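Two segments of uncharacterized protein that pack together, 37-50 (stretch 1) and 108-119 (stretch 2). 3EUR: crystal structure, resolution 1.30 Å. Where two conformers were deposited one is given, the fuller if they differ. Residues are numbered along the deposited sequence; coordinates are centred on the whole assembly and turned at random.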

# COMPACT_ATOMS: atom_id res chain seq x y z
N PHE A 37 -0.39 -0.71 0.64
CA PHE A 37 -0.07 -2.10 0.45
C PHE A 37 1.44 -2.28 0.54
O PHE A 37 2.15 -2.02 -0.42
CB PHE A 37 -0.68 -2.54 -0.88
CG PHE A 37 -0.29 -3.92 -1.38
CD1 PHE A 37 0.11 -4.97 -0.54
CD2 PHE A 37 -0.40 -4.20 -2.74
CE1 PHE A 37 0.44 -6.20 -1.07
CE2 PHE A 37 -0.07 -5.43 -3.25
CZ PHE A 37 0.33 -6.43 -2.42
N ILE A 38 1.93 -2.70 1.70
CA ILE A 38 3.38 -2.90 1.93
C ILE A 38 3.71 -4.29 1.48
O ILE A 38 3.12 -5.25 1.96
CB ILE A 38 3.77 -2.67 3.38
CG1 ILE A 38 3.18 -1.36 3.93
CG2 ILE A 38 5.27 -2.74 3.52
CD1 ILE A 38 3.42 -1.11 5.42
N ASN A 39 4.64 -4.44 0.54
CA ASN A 39 4.81 -5.74 -0.16
C ASN A 39 6.28 -5.98 -0.36
O ASN A 39 7.09 -5.05 -0.40
CB ASN A 39 4.08 -5.67 -1.49
CG ASN A 39 4.65 -4.66 -2.41
OD1 ASN A 39 4.21 -3.49 -2.47
ND2 ASN A 39 5.67 -5.03 -3.07
N ASN A 40 6.64 -7.24 -0.50
CA ASN A 40 7.96 -7.59 -1.01
C ASN A 40 7.56 -8.65 -1.94
O ASN A 40 7.15 -9.73 -1.51
CB ASN A 40 8.94 -8.11 0.07
CG ASN A 40 10.28 -8.44 -0.52
OD1 ASN A 40 10.34 -8.94 -1.65
ND2 ASN A 40 11.35 -8.13 0.20
N PRO A 41 7.56 -8.33 -3.22
CA PRO A 41 6.94 -9.26 -4.14
C PRO A 41 7.81 -10.47 -4.43
O PRO A 41 7.39 -11.34 -5.21
CB PRO A 41 6.72 -8.43 -5.41
CG PRO A 41 7.20 -7.05 -5.13
CD PRO A 41 7.97 -7.06 -3.86
N GLY A 42 8.99 -10.58 -3.83
CA GLY A 42 9.62 -11.89 -3.72
C GLY A 42 8.95 -12.93 -2.79
O GLY A 42 9.69 -13.63 -2.08
N CYS A 43 7.58 -13.04 -2.79
CA CYS A 43 6.86 -14.08 -1.97
C CYS A 43 5.41 -14.43 -2.38
O CYS A 43 4.70 -13.65 -3.06
CB CYS A 43 6.90 -13.75 -0.47
SG CYS A 43 5.39 -13.00 0.30
N HIS A 44 5.00 -15.63 -1.97
CA HIS A 44 3.74 -16.28 -2.38
C HIS A 44 2.47 -15.60 -1.84
O HIS A 44 1.44 -15.51 -2.56
CB HIS A 44 3.73 -17.78 -1.95
CG HIS A 44 4.69 -18.62 -2.71
ND1 HIS A 44 4.64 -18.77 -4.08
CD2 HIS A 44 5.74 -19.37 -2.30
CE1 HIS A 44 5.61 -19.57 -4.48
NE2 HIS A 44 6.30 -19.95 -3.42
N ALA A 45 2.52 -15.21 -0.56
CA ALA A 45 1.45 -14.48 0.09
C ALA A 45 1.25 -13.17 -0.63
O ALA A 45 0.13 -12.79 -0.81
CB ALA A 45 1.74 -14.23 1.56
N CYS A 46 2.33 -12.53 -1.06
CA CYS A 46 2.23 -11.25 -1.81
C CYS A 46 1.54 -11.47 -3.15
O CYS A 46 0.67 -10.70 -3.49
CB CYS A 46 3.59 -10.55 -1.98
SG CYS A 46 3.49 -8.91 -2.78
N ALA A 47 1.91 -12.50 -3.90
CA ALA A 47 1.28 -12.79 -5.17
C ALA A 47 -0.20 -13.02 -4.97
O ALA A 47 -1.01 -12.48 -5.74
CB ALA A 47 1.91 -14.00 -5.83
N GLU A 48 -0.59 -13.76 -3.94
CA GLU A 48 -2.01 -14.00 -3.75
C GLU A 48 -2.73 -12.73 -3.32
O GLU A 48 -3.91 -12.56 -3.68
CB GLU A 48 -2.23 -15.13 -2.77
CG GLU A 48 -1.75 -16.50 -3.30
CD GLU A 48 -2.30 -16.89 -4.69
OE1 GLU A 48 -3.56 -16.98 -4.85
OE2 GLU A 48 -1.46 -17.11 -5.62
N MSE A 49 -2.08 -11.86 -2.56
CA MSE A 49 -2.73 -10.59 -2.20
C MSE A 49 -2.92 -9.70 -3.43
O MSE A 49 -3.97 -9.10 -3.58
CB MSE A 49 -1.94 -9.85 -1.12
CG MSE A 49 -2.69 -8.59 -0.58
SE MSE A 49 -1.92 -7.82 1.02
CE MSE A 49 -2.57 -9.10 2.28
N ILE A 50 -1.94 -9.66 -4.34
CA ILE A 50 -2.11 -8.94 -5.59
C ILE A 50 -3.32 -9.49 -6.34
O ILE A 50 -4.18 -8.74 -6.77
CB ILE A 50 -0.86 -9.01 -6.49
CG1 ILE A 50 0.30 -8.21 -5.88
CG2 ILE A 50 -1.19 -8.43 -7.84
CD1 ILE A 50 1.64 -8.37 -6.64
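Stretch 2 108-119: LYDLRAIPTLYL

Stretch 2 (108-119) approaches stretch 1 (37-50) as a loop, makes a turn and a cis-proline, and then runs as a strand antiparallel to the strand at Phe37 and Ile38; together the two stretches bury 602 Å² of surface. Leu108 takes no part in the contact. Tyr109, extended in backbone (phi/psi -137/146) and with chi1 in the m well, directs its CA-to-CB bond toward stretch 1, and its CD1 lies 3.9 Å from Ile38 CD1. Asp110 turns to its own stretch instead: its OD1 accepts from Arg112 N at 3.1 Å and from Arg112 NE at 2.9 Å, and its OD2 forms a salt bridge with Arg112 NH2 at 2.8 Å, tying Asp110 to the second residue of the turn that follows.

That turn is type I, from Leu111 to Ile114, closed by a weak bond from Ile114 N to Leu111 O at 3.5 Å. Leu111 leaves the backbone sideways, but the end of its side chain comes nearer, bringing CD2 to 3.8 Å from Ile38 CG2. Arg112 and Ala113, at the two central positions of the turn, stay out of reach of stretch 1. Ile114 points toward it: CG1 packs 3.7 Å from Ile38 CG2, while CG2 lies 3.4 Å from Asn40 N and 3.7 Å from Asn39 C, so this side chain covers backbone as well as side chain.

The peptide bond before Pro115 is cis. The proline ring rests against the first part of the helix 44-50, with CD 3.9 Å from Ala45 CB and CG 3.9 Å from Cys46 N, the amide that the Cys43 side chain caps by accepting its hydrogen bond at SG (3.4 Å). Pro115 CB meets Met49 SE (selenomethionine) at 3.7 Å and the edge of the Phe37 ring, at CE1, at 3.9 Å. Its CA makes a CH...O contact of 3.3 Å with Ile38 O.

Thr116 begins the strand and pairs with Ile38 through two hydrogen bonds, Ile38 N to Thr116 O at 2.9 Å and Thr116 N to Ile38 O at 3.1 Å; the CA atoms of the pair are 5.2 Å apart, and both side chains lie on the same face of the sheet. Leu117 faces Phe37 as a non-hydrogen-bonded pair, CA to CA 4.8 Å, with both side chains on the other face. There Leu117 CD2 touches Phe37 CB at 3.8 Å and Leu117 CG meets Met49 SE at 3.7 Å, linking sheet to helix. Tyr118 CE2 reaches Ile38 CD1 at 4.1 Å; Leu119 continues the strand beyond contact.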

# COMPACT_ATOMS: atom_id res chain seq x y z
N LEU A 108 9.38 2.97 10.75
CA LEU A 108 8.14 3.73 10.61
C LEU A 108 6.88 2.87 10.58
O LEU A 108 5.82 3.34 11.01
CB LEU A 108 8.18 4.56 9.34
CG LEU A 108 9.26 5.63 9.21
CD1 LEU A 108 9.07 6.41 7.93
CD2 LEU A 108 9.23 6.52 10.47
N TYR A 109 7.01 1.65 10.07
CA TYR A 109 5.94 0.67 9.98
C TYR A 109 6.51 -0.68 10.40
O TYR A 109 7.65 -0.99 10.13
CB TYR A 109 5.37 0.52 8.54
CG TYR A 109 4.54 1.71 8.07
CD1 TYR A 109 3.17 1.70 8.09
CD2 TYR A 109 5.16 2.86 7.64
CE1 TYR A 109 2.44 2.79 7.69
CE2 TYR A 109 4.45 3.97 7.26
CZ TYR A 109 3.08 3.94 7.28
OH TYR A 109 2.32 5.02 6.89
N ASP A 110 5.70 -1.49 11.03
CA ASP A 110 6.04 -2.87 11.38
C ASP A 110 6.05 -3.69 10.10
O ASP A 110 5.01 -3.80 9.45
CB ASP A 110 5.01 -3.41 12.35
CG ASP A 110 5.27 -4.81 12.84
OD1 ASP A 110 6.26 -5.46 12.45
OD2 ASP A 110 4.43 -5.29 13.63
N LEU A 111 7.20 -4.26 9.74
CA LEU A 111 7.38 -5.00 8.53
C LEU A 111 7.43 -6.51 8.75
O LEU A 111 7.67 -7.26 7.82
CB LEU A 111 8.65 -4.53 7.82
CG LEU A 111 8.70 -3.06 7.44
CD1 LEU A 111 9.99 -2.76 6.74
CD2 LEU A 111 7.50 -2.67 6.59
N ARG A 112 7.22 -6.98 9.98
CA ARG A 112 7.46 -8.39 10.27
C ARG A 112 6.58 -9.30 9.47
O ARG A 112 6.99 -10.41 9.14
CB ARG A 112 7.30 -8.67 11.74
CG ARG A 112 8.43 -8.07 12.52
CD ARG A 112 8.22 -8.23 14.02
NE ARG A 112 7.07 -7.42 14.43
CZ ARG A 112 6.49 -7.44 15.61
NH1 ARG A 112 6.93 -8.26 16.54
NH2 ARG A 112 5.45 -6.65 15.83
N ALA A 113 5.35 -8.87 9.20
CA ALA A 113 4.38 -9.75 8.56
C ALA A 113 3.91 -9.29 7.20
O ALA A 113 2.77 -9.56 6.81
CB ALA A 113 3.14 -9.88 9.48
N ILE A 114 4.75 -8.62 6.46
CA ILE A 114 4.47 -8.26 5.03
C ILE A 114 4.07 -9.51 4.27
O ILE A 114 4.65 -10.58 4.51
CB ILE A 114 5.74 -7.71 4.32
CG1 ILE A 114 5.89 -6.23 4.63
CG2 ILE A 114 5.67 -7.92 2.73
CD1 ILE A 114 5.02 -5.71 5.75
N PRO A 115 3.07 -9.48 3.38
CA PRO A 115 2.34 -8.27 2.96
C PRO A 115 1.33 -7.80 3.96
O PRO A 115 0.71 -8.56 4.61
CB PRO A 115 1.61 -8.74 1.71
CG PRO A 115 1.39 -10.15 1.93
CD PRO A 115 2.61 -10.62 2.60
N THR A 116 1.20 -6.48 4.05
CA THR A 116 0.28 -5.84 4.98
C THR A 116 -0.46 -4.65 4.37
O THR A 116 0.09 -3.85 3.61
CB THR A 116 1.01 -5.38 6.26
OG1 THR A 116 2.05 -6.32 6.58
CG2 THR A 116 0.04 -5.29 7.42
N LEU A 117 -1.73 -4.54 4.74
CA LEU A 117 -2.62 -3.48 4.30
C LEU A 117 -2.98 -2.52 5.41
O LEU A 117 -3.26 -2.93 6.53
CB LEU A 117 -3.92 -4.09 3.76
CG LEU A 117 -3.81 -5.00 2.56
CD1 LEU A 117 -5.18 -5.62 2.26
CD2 LEU A 117 -3.31 -4.26 1.32
N TYR A 118 -2.97 -1.24 5.07
CA TYR A 118 -3.59 -0.19 5.89
C TYR A 118 -4.62 0.52 5.05
O TYR A 118 -4.35 0.85 3.91
CB TYR A 118 -2.56 0.85 6.38
CG TYR A 118 -1.57 0.38 7.38
CD1 TYR A 118 -1.68 0.82 8.70
CD2 TYR A 118 -0.60 -0.52 7.07
CE1 TYR A 118 -0.80 0.44 9.67
CE2 TYR A 118 0.32 -0.97 8.08
CZ TYR A 118 0.15 -0.49 9.38
OH TYR A 118 1.03 -0.91 10.39
N LEU A 119 -5.80 0.79 5.62
CA LEU A 119 -6.79 1.62 4.97
C LEU A 119 -6.78 2.96 5.65
O LEU A 119 -6.92 3.04 6.88
CB LEU A 119 -8.18 0.98 5.02
CG LEU A 119 -9.27 1.74 4.25
CD1 LEU A 119 -9.08 1.70 2.79
CD2 LEU A 119 -10.67 1.23 4.66